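Local atomic coordinates of HMG-CoA Lyase (Bacillus subtilis subsp. subtilis, PDB entry 1YDO), a protein that belongs to the HMGL-like family and folds as a TIM barrel, a ring of parallel strands wrapped by helices, here in a two-chain assembly. Residues I9-P14 and S43-T48; V75-L80 and G94-C99; A205-D210 and V229-A234; I34-R39 and L274-W279; T137-L142 and I171-L176. All blocks are in the same frame, centred on the assembly; numbering follows the deposited sequence.

Interaction 1 of 5, residues I9-P14 and S43-T48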
# COMPACT_ATOMS: atom_id res chain seq x y z
N ILE A 9 -1.16 6.28 -16.92
CA ILE A 9 -0.06 5.75 -16.14
C ILE A 9 1.12 5.41 -17.05
O ILE A 9 0.95 4.80 -18.11
CB ILE A 9 -0.43 4.45 -15.40
CG1 ILE A 9 -0.59 3.33 -16.39
CG2 ILE A 9 -1.73 4.62 -14.62
CD1 ILE A 9 -0.38 2.01 -15.77
N LYS A 10 2.32 5.79 -16.63
CA LYS A 10 3.53 5.54 -17.41
C LYS A 10 4.43 4.45 -16.81
O LYS A 10 4.79 4.51 -15.65
CB LYS A 10 4.30 6.86 -17.55
CG LYS A 10 3.43 7.96 -18.15
CD LYS A 10 4.24 9.13 -18.66
CE LYS A 10 3.37 10.11 -19.42
NZ LYS A 10 4.17 11.25 -19.93
N GLU A 11 4.76 3.46 -17.63
CA GLU A 11 5.62 2.37 -17.20
C GLU A 11 7.09 2.76 -17.27
O GLU A 11 7.55 3.27 -18.29
CB GLU A 11 5.40 1.15 -18.10
CG GLU A 11 6.31 -0.01 -17.78
CD GLU A 11 6.08 -0.57 -16.38
OE1 GLU A 11 7.06 -1.02 -15.75
OE2 GLU A 11 4.92 -0.58 -15.91
N VAL A 12 7.84 2.54 -16.18
CA VAL A 12 9.27 2.86 -16.17
C VAL A 12 10.08 1.67 -15.66
O VAL A 12 11.24 1.82 -15.27
CB VAL A 12 9.61 4.09 -15.28
CG1 VAL A 12 8.97 5.33 -15.84
CG2 VAL A 12 9.16 3.85 -13.84
N GLY A 13 9.46 0.50 -15.68
CA GLY A 13 10.12 -0.70 -15.20
C GLY A 13 11.38 -1.09 -15.96
O GLY A 13 12.45 -1.31 -15.36
N PRO A 14 11.28 -1.18 -17.29
CA PRO A 14 12.46 -1.55 -18.08
C PRO A 14 13.63 -0.61 -17.86
O PRO A 14 14.76 -0.91 -18.24
CB PRO A 14 11.94 -1.53 -19.51
CG PRO A 14 10.84 -0.54 -19.47
CD PRO A 14 10.15 -0.85 -18.17
N SER A 43 0.42 3.10 -22.79
CA SER A 43 0.67 3.99 -23.92
C SER A 43 1.98 4.75 -23.76
O SER A 43 2.25 5.69 -24.50
CB SER A 43 -0.46 5.01 -24.03
OG SER A 43 -0.41 5.94 -22.98
N TYR A 44 2.80 4.35 -22.79
CA TYR A 44 4.07 5.02 -22.55
C TYR A 44 5.01 4.06 -21.84
O TYR A 44 4.63 3.44 -20.85
CB TYR A 44 3.83 6.25 -21.70
CG TYR A 44 5.06 7.08 -21.45
CD1 TYR A 44 6.00 6.69 -20.50
CD2 TYR A 44 5.25 8.28 -22.13
CE1 TYR A 44 7.10 7.50 -20.22
CE2 TYR A 44 6.35 9.09 -21.85
CZ TYR A 44 7.26 8.70 -20.89
OH TYR A 44 8.32 9.52 -20.56
N ILE A 45 6.24 3.94 -22.34
CA ILE A 45 7.20 3.02 -21.75
C ILE A 45 8.64 3.50 -21.87
O ILE A 45 9.13 3.65 -22.98
CB ILE A 45 7.16 1.68 -22.45
CG1 ILE A 45 5.75 1.12 -22.47
CG2 ILE A 45 8.11 0.73 -21.77
CD1 ILE A 45 5.67 -0.25 -23.12
N GLU A 46 9.33 3.73 -20.75
CA GLU A 46 10.72 4.12 -20.85
C GLU A 46 11.53 2.85 -21.11
O GLU A 46 11.93 2.18 -20.17
CB GLU A 46 11.22 4.74 -19.57
CG GLU A 46 10.64 6.08 -19.29
CD GLU A 46 11.45 6.84 -18.26
OE1 GLU A 46 11.00 7.93 -17.82
OE2 GLU A 46 12.55 6.36 -17.88
N ILE A 47 11.77 2.53 -22.38
CA ILE A 47 12.50 1.32 -22.71
C ILE A 47 13.89 1.21 -22.10
O ILE A 47 14.33 0.11 -21.78
CB ILE A 47 12.63 1.17 -24.22
CG1 ILE A 47 13.38 2.38 -24.79
CG2 ILE A 47 11.26 1.06 -24.86
CD1 ILE A 47 13.69 2.26 -26.26
N THR A 48 14.58 2.33 -21.94
CA THR A 48 15.93 2.28 -21.38
C THR A 48 16.50 3.65 -21.05
O THR A 48 15.83 4.67 -21.21
CB THR A 48 16.91 1.63 -22.36
OG1 THR A 48 18.22 1.60 -21.78
CG2 THR A 48 16.95 2.44 -23.65
O HOH W 1 -1.16 3.89 -20.30
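Glu11 and Ile45 bridge the first two strands of the barrel in chain order, whose short segments here run 23° apart. The backbone of Glu11 is used on both sides: its N donates to Tyr44 O at 3.2 Å, and its O accepts from Glu46 N at 3.1 Å. One water extends the seam, donating to Ile9 O and accepting from Ser43 N at 3.1 Å.

Lys10 lies over the Tyr44 ring. Its CD sits 3.4 Å from the ring centroid, nearly straight above it, in a CH-pi contact. Beyond CG the chain is extended, and NZ ends off-centre, 4.1 Å from the same centroid, as a cation-pi partner. The stronger polar partner of NZ is Glu173, through a salt bridge, while Tyr44 OH is bonded to Glu97.

The carboxylate of Glu11 bends away from strand 44-48. Its OE1 takes Gly13 N at 2.8 Å, from above the carboxylate plane, and also Ala234 N; OE2 is held by Thr252. Val12 CG1 packs against the acid end of Glu46, whose OE2 pairs with Arg15. Pro14 CG reaches Ile45 CG2 at 3.8 Å.

Glu11 is thus held separately from the interior polar network that Lys10, Tyr44 and Glu46 join. There the aliphatic chain of Lys10 covers the tyrosine face, while its amine and the ring's hydroxyl go to different acids beyond the contact.

Interaction 2 of 5, residues V75-L80 and G94-C99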
# COMPACT_ATOMS: atom_id res chain seq x y z
N VAL A 75 1.84 3.95 -28.84
CA VAL A 75 2.71 3.77 -27.70
C VAL A 75 3.84 4.76 -27.77
O VAL A 75 4.45 4.92 -28.81
CB VAL A 75 3.31 2.37 -27.66
CG1 VAL A 75 4.13 2.20 -26.39
CG2 VAL A 75 2.20 1.33 -27.71
N THR A 76 4.11 5.44 -26.67
CA THR A 76 5.18 6.42 -26.64
C THR A 76 6.40 5.78 -25.97
O THR A 76 6.38 5.53 -24.77
CB THR A 76 4.76 7.68 -25.86
OG1 THR A 76 3.52 8.16 -26.38
CG2 THR A 76 5.80 8.78 -26.00
N TYR A 77 7.45 5.50 -26.74
CA TYR A 77 8.67 4.91 -26.20
C TYR A 77 9.66 6.00 -25.83
O TYR A 77 10.13 6.76 -26.68
CB TYR A 77 9.27 3.94 -27.22
CG TYR A 77 8.37 2.75 -27.52
CD1 TYR A 77 8.46 1.58 -26.77
CD2 TYR A 77 7.39 2.83 -28.50
CE1 TYR A 77 7.59 0.51 -26.99
CE2 TYR A 77 6.51 1.77 -28.74
CZ TYR A 77 6.62 0.62 -27.97
OH TYR A 77 5.73 -0.40 -28.18
N ALA A 78 9.96 6.09 -24.54
CA ALA A 78 10.86 7.11 -24.04
C ALA A 78 12.12 6.51 -23.43
O ALA A 78 12.17 5.32 -23.12
CB ALA A 78 10.14 7.98 -22.99
N ALA A 79 13.14 7.34 -23.27
CA ALA A 79 14.39 6.90 -22.68
C ALA A 79 14.98 8.04 -21.87
O ALA A 79 14.72 9.21 -22.13
CB ALA A 79 15.34 6.50 -23.76
N LEU A 80 15.76 7.69 -20.87
CA LEU A 80 16.37 8.70 -20.06
C LEU A 80 17.54 9.29 -20.84
O LEU A 80 18.34 8.55 -21.40
CB LEU A 80 16.89 8.09 -18.77
CG LEU A 80 17.02 9.10 -17.63
CD1 LEU A 80 15.64 9.54 -17.19
CD2 LEU A 80 17.75 8.45 -16.49
N GLY A 94 15.71 5.75 -31.89
CA GLY A 94 14.34 5.95 -32.33
C GLY A 94 13.40 6.40 -31.24
O GLY A 94 12.19 6.50 -31.47
N ILE A 95 13.94 6.69 -30.07
CA ILE A 95 13.12 7.14 -28.94
C ILE A 95 12.21 8.29 -29.33
O ILE A 95 12.66 9.25 -29.95
CB ILE A 95 13.99 7.58 -27.75
CG1 ILE A 95 14.48 6.35 -27.00
CG2 ILE A 95 13.19 8.44 -26.80
CD1 ILE A 95 15.30 5.41 -27.84
N ASN A 96 10.94 8.18 -28.96
CA ASN A 96 9.97 9.23 -29.27
C ASN A 96 10.11 10.37 -28.27
O ASN A 96 10.08 11.55 -28.64
CB ASN A 96 8.55 8.69 -29.18
CG ASN A 96 8.36 7.42 -29.97
OD1 ASN A 96 8.66 7.37 -31.15
ND2 ASN A 96 7.88 6.37 -29.31
N GLU A 97 10.27 10.04 -26.99
CA GLU A 97 10.39 11.07 -25.97
C GLU A 97 11.63 10.92 -25.11
O GLU A 97 11.98 9.83 -24.67
CB GLU A 97 9.12 11.11 -25.09
CG GLU A 97 9.23 12.02 -23.86
CD GLU A 97 7.88 12.43 -23.28
OE1 GLU A 97 7.18 13.25 -23.91
OE2 GLU A 97 7.54 11.94 -22.18
N ALA A 98 12.29 12.05 -24.87
CA ALA A 98 13.48 12.06 -24.06
C ALA A 98 13.13 12.60 -22.69
O ALA A 98 12.40 13.58 -22.57
CB ALA A 98 14.53 12.94 -24.71
N CYS A 99 13.65 11.98 -21.64
CA CYS A 99 13.34 12.45 -20.30
C CYS A 99 14.58 12.95 -19.60
O CYS A 99 15.44 12.16 -19.23
CB CYS A 99 12.76 11.32 -19.46
SG CYS A 99 11.50 10.32 -20.28
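Tyr77 O meets two successive backbone amides, Asn96 N just before the neighbouring strand at 2.8 Å and Glu97 N at its start at 3.3 Å. Farther along, Ala79 O accepts Cys99 N at 3.0 Å. Ala79 N also faces Glu97 O as a hydrogen-bond donor, though the position of that oxygen is less sure. These bonds make a parallel ladder in which Ala78 pairs with Glu97, Ala79 with Ala98 and Leu80 with Cys99.

The apolar contacts fall on two faces. On the face of Ala78, Glu97, Leu80 and Cys99, the sulphur of Cys99 lies 3.8 Å from Ala78 CB; SG is anti to the carbonyl carbon (chi1 -45°), which sends it back beside its own backbone N. Leu80 CD1 approaches Cys99 CB at 4.1 Å. Thr76 CG2 reaches Glu97 CB at 4.2 Å, the two side chains crossing at a slant. On the face of Ala79, the methyl CB meets Ile95 CG1 at 3.4 Å.

The polar ends look elsewhere. Tyr77 OH is bonded to Ser38 of helix 27-38 and to Glu72 N, whereas the Glu97 carboxylate takes the hydroxyls of Thr137 and Tyr44.

Main-chain bonds therefore carry the join between the strands flanking helix 84-93, and the side-chain contacts added to them are small and apolar. Glu97 spends its two carboxylate oxygens on hydroxyls of other strands, so its charge is probably stabilised by hydrogen bonding within the barrel.

Interaction 3 of 5, residues A205-D210 and V229-A234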
# COMPACT_ATOMS: atom_id res chain seq x y z
N ALA A 205 3.25 15.06 -13.41
CA ALA A 205 3.14 13.64 -13.14
C ALA A 205 3.77 13.31 -11.79
O ALA A 205 4.57 14.08 -11.26
CB ALA A 205 3.83 12.86 -14.22
N LEU A 206 3.39 12.16 -11.24
CA LEU A 206 3.92 11.74 -9.97
C LEU A 206 4.59 10.37 -10.00
O LEU A 206 4.05 9.41 -10.55
CB LEU A 206 2.82 11.75 -8.91
CG LEU A 206 2.44 13.15 -8.45
CD1 LEU A 206 1.34 13.03 -7.42
CD2 LEU A 206 3.64 13.87 -7.87
N HIS A 207 5.79 10.30 -9.43
CA HIS A 207 6.54 9.07 -9.37
C HIS A 207 6.73 8.74 -7.89
O HIS A 207 7.65 9.24 -7.26
CB HIS A 207 7.89 9.26 -10.05
CG HIS A 207 8.62 7.97 -10.31
ND1 HIS A 207 9.85 7.93 -10.94
CD2 HIS A 207 8.30 6.68 -10.04
CE1 HIS A 207 10.25 6.67 -11.04
NE2 HIS A 207 9.33 5.90 -10.51
N PHE A 208 5.85 7.92 -7.33
CA PHE A 208 5.96 7.54 -5.93
C PHE A 208 6.72 6.23 -5.72
O PHE A 208 6.66 5.31 -6.55
CB PHE A 208 4.58 7.41 -5.30
CG PHE A 208 3.88 8.72 -5.12
CD1 PHE A 208 4.44 9.72 -4.32
CD2 PHE A 208 2.66 8.96 -5.75
CE1 PHE A 208 3.80 10.95 -4.16
CE2 PHE A 208 2.01 10.17 -5.61
CZ PHE A 208 2.58 11.17 -4.81
N HIS A 209 7.42 6.13 -4.59
CA HIS A 209 8.15 4.92 -4.22
C HIS A 209 7.49 4.37 -2.96
O HIS A 209 7.52 5.04 -1.93
CB HIS A 209 9.62 5.24 -3.95
CG HIS A 209 10.47 5.33 -5.18
ND1 HIS A 209 11.78 5.72 -5.16
CD2 HIS A 209 10.17 5.07 -6.48
CE1 HIS A 209 12.27 5.71 -6.39
NE2 HIS A 209 11.31 5.31 -7.21
N ASP A 210 6.91 3.18 -2.99
CA ASP A 210 6.30 2.73 -1.75
C ASP A 210 7.26 1.94 -0.88
O ASP A 210 6.95 0.84 -0.43
CB ASP A 210 5.00 1.94 -1.97
CG ASP A 210 5.22 0.63 -2.65
OD1 ASP A 210 5.96 0.61 -3.65
OD2 ASP A 210 4.63 -0.39 -2.20
N VAL A 229 -1.53 11.79 -14.06
CA VAL A 229 -0.40 11.08 -14.63
C VAL A 229 0.42 10.42 -13.53
O VAL A 229 0.92 11.08 -12.62
CB VAL A 229 0.51 12.05 -15.41
CG1 VAL A 229 1.60 11.29 -16.14
CG2 VAL A 229 -0.32 12.86 -16.37
N PHE A 230 0.56 9.11 -13.61
CA PHE A 230 1.32 8.42 -12.58
C PHE A 230 2.29 7.43 -13.17
O PHE A 230 1.96 6.69 -14.09
CB PHE A 230 0.37 7.74 -11.62
CG PHE A 230 -0.44 8.71 -10.81
CD1 PHE A 230 0.07 9.28 -9.65
CD2 PHE A 230 -1.72 9.07 -11.22
CE1 PHE A 230 -0.67 10.20 -8.90
CE2 PHE A 230 -2.48 9.98 -10.49
CZ PHE A 230 -1.95 10.55 -9.32
N ASP A 231 3.50 7.42 -12.62
CA ASP A 231 4.54 6.52 -13.08
C ASP A 231 4.49 5.26 -12.27
O ASP A 231 4.22 5.30 -11.07
CB ASP A 231 5.90 7.18 -12.90
CG ASP A 231 6.12 8.31 -13.89
OD1 ASP A 231 7.13 9.02 -13.75
OD2 ASP A 231 5.29 8.45 -14.81
N GLY A 232 4.76 4.14 -12.93
CA GLY A 232 4.75 2.86 -12.24
C GLY A 232 5.79 1.89 -12.77
O GLY A 232 6.38 2.12 -13.81
N SER A 233 6.02 0.80 -12.04
CA SER A 233 6.99 -0.20 -12.46
C SER A 233 6.35 -1.59 -12.42
O SER A 233 5.92 -2.04 -11.37
CB SER A 233 8.20 -0.15 -11.54
OG SER A 233 9.10 -1.18 -11.89
N ALA A 234 6.28 -2.26 -13.56
CA ALA A 234 5.66 -3.58 -13.58
C ALA A 234 6.26 -4.50 -12.50
O ALA A 234 7.48 -4.65 -12.41
CB ALA A 234 5.82 -4.22 -14.97
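The His207 ring carries Asp231 CB over one face, with CB 4.1 Å from the ring centroid in a CH-pi contact. The Asp231 side chain crosses the imidazole at about a right angle, and its carboxylate plane is turned 71° from the ring. His207 CG is anti to the backbone N (chi1 -167°), and from there the ring meets Asp231 CB by a face. On the other side of the strands the phenyl rings of Phe208 and Phe230 meet rim to rim, CE2 of Phe208 lying 4.2 Å from CE1 of Phe230 and near the plane of each ring. Leu206 lies alongside Phe230, pointing the same way, and its CB comes within 3.8 Å of Phe230 CD1.

Beneath these groups the strands are joined by two backbone bonds, Leu206 N to Val229 O at 3.0 Å and Asp231 N to Leu206 O at 2.9 Å. At the start of the pair Ala205 CB packs on Val229 CG1.

The carboxylate of Asp231 is gripped from outside the two segments. OD2 forms a salt bridge with Arg139, and OD1 accepts Ser175 OG. His207 NE2 is bonded to Asn249, and the ring also meets that of Tyr141.

Leu206 and Phe230 pack outward on helix 215-225. Strand 204-207, that helix and strand 229-232 form a beta-alpha-beta crossover of the TIM barrel, with Leu206 and Phe230 under the helix and His207 and Asp231, beyond Ala205 and Val229, on the inner side.

Interaction 4 of 5, residues I34-R39 and L274-W279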
# COMPACT_ATOMS: atom_id res chain seq x y z
N ILE A 34 9.68 -6.24 -22.93
CA ILE A 34 9.18 -4.93 -23.34
C ILE A 34 8.14 -5.11 -24.43
O ILE A 34 7.25 -4.28 -24.59
CB ILE A 34 10.33 -4.04 -23.86
CG1 ILE A 34 11.33 -3.78 -22.72
CG2 ILE A 34 9.78 -2.71 -24.38
CD1 ILE A 34 12.46 -2.83 -23.08
N ASN A 35 8.26 -6.21 -25.18
CA ASN A 35 7.31 -6.50 -26.23
C ASN A 35 5.96 -6.77 -25.60
O ASN A 35 4.94 -6.23 -26.02
CB ASN A 35 7.77 -7.70 -27.04
CG ASN A 35 8.84 -7.34 -28.04
OD1 ASN A 35 9.46 -8.22 -28.64
ND2 ASN A 35 9.07 -6.03 -28.24
N GLN A 36 5.97 -7.61 -24.58
CA GLN A 36 4.74 -7.93 -23.86
C GLN A 36 4.12 -6.61 -23.41
O GLN A 36 2.96 -6.31 -23.69
CB GLN A 36 5.07 -8.79 -22.65
CG GLN A 36 5.87 -10.04 -22.98
CD GLN A 36 6.21 -10.86 -21.75
OE1 GLN A 36 5.39 -11.00 -20.84
NE2 GLN A 36 7.42 -11.42 -21.73
N LEU A 37 4.91 -5.81 -22.71
CA LEU A 37 4.44 -4.53 -22.23
C LEU A 37 3.78 -3.69 -23.32
O LEU A 37 2.67 -3.22 -23.14
CB LEU A 37 5.59 -3.76 -21.60
CG LEU A 37 5.77 -3.90 -20.09
CD1 LEU A 37 5.42 -5.29 -19.60
CD2 LEU A 37 7.18 -3.54 -19.77
N SER A 38 4.47 -3.53 -24.46
CA SER A 38 3.95 -2.75 -25.59
C SER A 38 2.51 -3.13 -25.91
O SER A 38 1.67 -2.27 -26.13
CB SER A 38 4.80 -2.97 -26.83
OG SER A 38 6.14 -2.57 -26.63
N ARG A 39 2.23 -4.42 -25.96
CA ARG A 39 0.87 -4.84 -26.26
C ARG A 39 0.13 -5.22 -24.99
O ARG A 39 -0.49 -6.28 -24.90
CB ARG A 39 0.87 -6.01 -27.26
CG ARG A 39 1.57 -7.27 -26.80
CD ARG A 39 1.58 -8.30 -27.94
NE ARG A 39 2.43 -7.88 -29.06
CZ ARG A 39 3.75 -8.06 -29.13
NH1 ARG A 39 4.42 -7.64 -30.19
NH2 ARG A 39 4.39 -8.68 -28.14
N LEU A 274 -0.28 -8.29 -15.56
CA LEU A 274 0.03 -9.27 -14.54
C LEU A 274 0.86 -10.39 -15.13
O LEU A 274 1.86 -10.82 -14.54
CB LEU A 274 -1.26 -9.82 -13.95
CG LEU A 274 -1.94 -8.89 -12.96
CD1 LEU A 274 -3.43 -9.17 -12.93
CD2 LEU A 274 -1.34 -9.09 -11.58
N SER A 275 0.45 -10.87 -16.29
CA SER A 275 1.17 -11.94 -16.95
C SER A 275 2.60 -11.48 -17.19
O SER A 275 3.56 -12.20 -16.94
CB SER A 275 0.48 -12.29 -18.28
OG SER A 275 1.08 -13.42 -18.89
N ALA A 276 2.74 -10.25 -17.66
CA ALA A 276 4.06 -9.70 -17.94
C ALA A 276 4.90 -9.58 -16.67
O ALA A 276 6.10 -9.82 -16.71
CB ALA A 276 3.94 -8.35 -18.60
N ALA A 277 4.26 -9.21 -15.57
CA ALA A 277 4.97 -9.06 -14.30
C ALA A 277 5.54 -10.39 -13.87
O ALA A 277 6.70 -10.48 -13.46
CB ALA A 277 4.03 -8.52 -13.22
N LYS A 278 4.73 -11.43 -13.98
CA LYS A 278 5.18 -12.76 -13.58
C LYS A 278 6.39 -13.19 -14.39
O LYS A 278 7.32 -13.79 -13.87
CB LYS A 278 4.05 -13.77 -13.76
CG LYS A 278 4.39 -15.16 -13.28
CD LYS A 278 3.23 -16.12 -13.52
CE LYS A 278 3.61 -17.54 -13.13
NZ LYS A 278 2.51 -18.52 -13.39
N TRP A 279 6.38 -12.86 -15.68
CA TRP A 279 7.47 -13.23 -16.55
C TRP A 279 8.82 -12.83 -15.99
O TRP A 279 9.63 -13.70 -15.67
CB TRP A 279 7.28 -12.60 -17.92
CG TRP A 279 8.03 -13.30 -18.98
CD1 TRP A 279 7.67 -14.45 -19.61
CD2 TRP A 279 9.30 -12.92 -19.53
NE1 TRP A 279 8.64 -14.82 -20.51
CE2 TRP A 279 9.65 -13.90 -20.48
CE3 TRP A 279 10.18 -11.85 -19.30
CZ2 TRP A 279 10.85 -13.84 -21.21
CZ3 TRP A 279 11.37 -11.80 -20.02
CH2 TRP A 279 11.69 -12.79 -20.96
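Gln36 reaches across from helix 27-38 to Trp279 of helix 270-284; the two short helical segments run antiparallel, with axes 9.6 Å apart. The glutamine chain is extended beyond CG, with CD anti (chi2 179°), and brings its amide up to the indole. NE2 sits 3.2 Å above the indole plane, over the five-membered ring and so offset toward the rim of the indole as a whole, with Trp279 CD2 the nearest atom at 3.3 Å. The side chains cross at about a right angle, and the amide plane stands almost perpendicular to the ring, 87° apart, so the group meets the indole by its nitrogen and does not lie flat on it. The other branch of the amide, OE1, rests against the backbone of the opposite helix, 3.4 Å from Ala276 CA. NE2 has a weak hydrogen bond back to Thr32 O in its own helix.

Next in sequence, Leu37 lends CD1 to the contact, 3.5 Å from Ala276 CB. That methyl is thus covered by a leucine tip and approached by Gln36 OE1 from the same helix. Ser38, one residue on, turns instead to Ile34 O of its own helix.

No hydrogen bond links the two segments themselves, although Trp33, just before segment 34-39, bonds through NE1 to Ala276 O. The join of barrel helix to outer helix rests here on methyl packing and on an amide nitrogen over an indole, an approach consistent with a weak N-H to pi attraction.

Interaction 5 of 5, residues T137-L142 and I171-L176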
# COMPACT_ATOMS: atom_id res chain seq x y z
N THR A 137 9.43 14.83 -28.17
CA THR A 137 8.75 15.37 -27.00
C THR A 137 9.64 15.19 -25.78
O THR A 137 10.28 14.16 -25.62
CB THR A 137 7.44 14.64 -26.78
OG1 THR A 137 7.69 13.24 -26.74
CG2 THR A 137 6.49 14.95 -27.92
N THR A 138 9.67 16.19 -24.91
CA THR A 138 10.51 16.11 -23.73
C THR A 138 9.72 16.03 -22.45
O THR A 138 8.59 16.52 -22.36
CB THR A 138 11.44 17.32 -23.62
OG1 THR A 138 10.65 18.51 -23.45
CG2 THR A 138 12.32 17.43 -24.86
N ARG A 139 10.35 15.44 -21.44
CA ARG A 139 9.76 15.28 -20.13
C ARG A 139 10.87 15.41 -19.10
O ARG A 139 11.97 14.89 -19.31
CB ARG A 139 9.14 13.90 -20.03
CG ARG A 139 8.41 13.65 -18.75
CD ARG A 139 8.26 12.17 -18.53
NE ARG A 139 7.27 11.88 -17.52
CZ ARG A 139 7.13 10.70 -16.93
NH1 ARG A 139 7.96 9.71 -17.25
NH2 ARG A 139 6.17 10.52 -16.04
N ALA A 140 10.59 16.08 -17.99
CA ALA A 140 11.58 16.28 -16.93
C ALA A 140 11.26 15.44 -15.70
O ALA A 140 10.11 15.25 -15.32
CB ALA A 140 11.65 17.76 -16.55
N TYR A 141 12.32 14.94 -15.07
CA TYR A 141 12.23 14.10 -13.89
C TYR A 141 12.86 14.82 -12.72
O TYR A 141 14.06 14.70 -12.51
CB TYR A 141 12.99 12.81 -14.13
CG TYR A 141 12.12 11.59 -14.25
CD1 TYR A 141 11.32 11.19 -13.19
CD2 TYR A 141 12.11 10.82 -15.43
CE1 TYR A 141 10.52 10.08 -13.29
CE2 TYR A 141 11.32 9.69 -15.53
CZ TYR A 141 10.53 9.33 -14.46
OH TYR A 141 9.73 8.22 -14.53
N LEU A 142 12.07 15.56 -11.96
CA LEU A 142 12.62 16.26 -10.80
C LEU A 142 12.57 15.29 -9.62
O LEU A 142 11.50 14.85 -9.22
CB LEU A 142 11.79 17.50 -10.52
CG LEU A 142 12.54 18.70 -9.96
CD1 LEU A 142 11.54 19.77 -9.58
CD2 LEU A 142 13.36 18.29 -8.76
N ILE A 171 9.64 22.16 -21.57
CA ILE A 171 9.32 20.76 -21.31
C ILE A 171 7.81 20.58 -21.40
O ILE A 171 7.06 21.54 -21.31
CB ILE A 171 9.77 20.34 -19.92
CG1 ILE A 171 9.14 21.27 -18.87
CG2 ILE A 171 11.30 20.36 -19.84
CD1 ILE A 171 9.37 20.82 -17.44
N SER A 172 7.37 19.35 -21.57
CA SER A 172 5.94 19.11 -21.69
C SER A 172 5.29 18.56 -20.42
O SER A 172 4.10 18.75 -20.19
CB SER A 172 5.68 18.16 -22.86
OG SER A 172 6.31 18.64 -24.03
N GLU A 173 6.10 17.90 -19.59
CA GLU A 173 5.61 17.31 -18.35
C GLU A 173 6.70 17.25 -17.29
O GLU A 173 7.81 16.84 -17.56
CB GLU A 173 5.13 15.90 -18.64
CG GLU A 173 4.27 15.32 -17.56
CD GLU A 173 3.50 14.11 -18.05
OE1 GLU A 173 4.07 13.01 -18.04
OE2 GLU A 173 2.34 14.28 -18.47
N LEU A 174 6.37 17.67 -16.08
CA LEU A 174 7.34 17.65 -15.02
C LEU A 174 6.95 16.54 -14.04
O LEU A 174 5.96 16.65 -13.32
CB LEU A 174 7.35 19.00 -14.32
CG LEU A 174 8.63 19.42 -13.61
CD1 LEU A 174 8.34 20.68 -12.82
CD2 LEU A 174 9.11 18.34 -12.67
N SER A 175 7.73 15.47 -14.01
CA SER A 175 7.41 14.35 -13.14
C SER A 175 8.11 14.49 -11.81
O SER A 175 9.33 14.37 -11.73
CB SER A 175 7.80 13.03 -13.81
OG SER A 175 7.55 11.93 -12.98
N LEU A 176 7.33 14.76 -10.77
CA LEU A 176 7.85 14.93 -9.40
C LEU A 176 7.97 13.57 -8.74
O LEU A 176 7.03 12.78 -8.77
CB LEU A 176 6.89 15.79 -8.58
CG LEU A 176 6.40 17.04 -9.30
CD1 LEU A 176 5.33 17.69 -8.47
CD2 LEU A 176 7.57 17.98 -9.54
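Ala140, Tyr141 and Leu142 pair in parallel register with Leu174, Ser175 and Leu176, through backbone bonds from Ala140 N to Glu173 O (2.9 Å), Ser175 N to Ala140 O (2.7 Å) and Leu142 N to Ser175 O (3.0 Å), with Ser172 N donating to Thr138 O at the start.

Arg139 and Glu173 lie side by side, pointing the same way, and NE forms a salt bridge to OE1 at 3.4 Å. The arginine is extended from CG to NE, CG being anti to the backbone N (chi1 -176°), and its guanidinium is turned 66° from the carboxylate. Ser175 OG stands over one face of that guanidinium, 3.6 Å from NH2. Each of these groups has a stronger partner beyond the pair: Asp231 takes both Arg139 NH2 and Ser175 OG, and Lys10 takes Glu173 OE1. Tyr141 CE1 also approaches Ser175 OG, at 3.5 Å.

The face of Ala140 and Leu142 is apolar. Leu142 CB packs on Leu174 CD2 at 3.5 Å, and Ala140 CB meets the tip of Ile171, CD1, at 3.9 Å. Ile171, Leu142 and Leu174 all touch helix 156-169, which connects the two strands.

As in a TIM barrel's beta-alpha-beta unit, one face of the strand pair seats the crossover helix, here with aliphatic side chains, and the other faces the interior, here with Arg139, Glu173 and Ser175.

In the fold
Interactions 1, 2, 3 and 5 are buried joins between parallel strands of one barrel, whereas interaction 4 is partly buried and couples two helices at the outside. Residues 9-14 and 43-48 close the ring between the end strands of the sheet; interactions 2, 3 and 5 each tie the two strands of a beta-alpha-beta unit. Inside the barrel their chemistry merges: Lys10 pairs with Glu173, and Arg139 with Asp231, so interactions 1, 3 and 5 share one charged network, which Glu97 of interaction 2 borders. Interaction 4 packs on interaction 1 through Ile34 and Leu37, and its centre lies about 25 Å from that of interaction 5; it has no salt bridge between its segments.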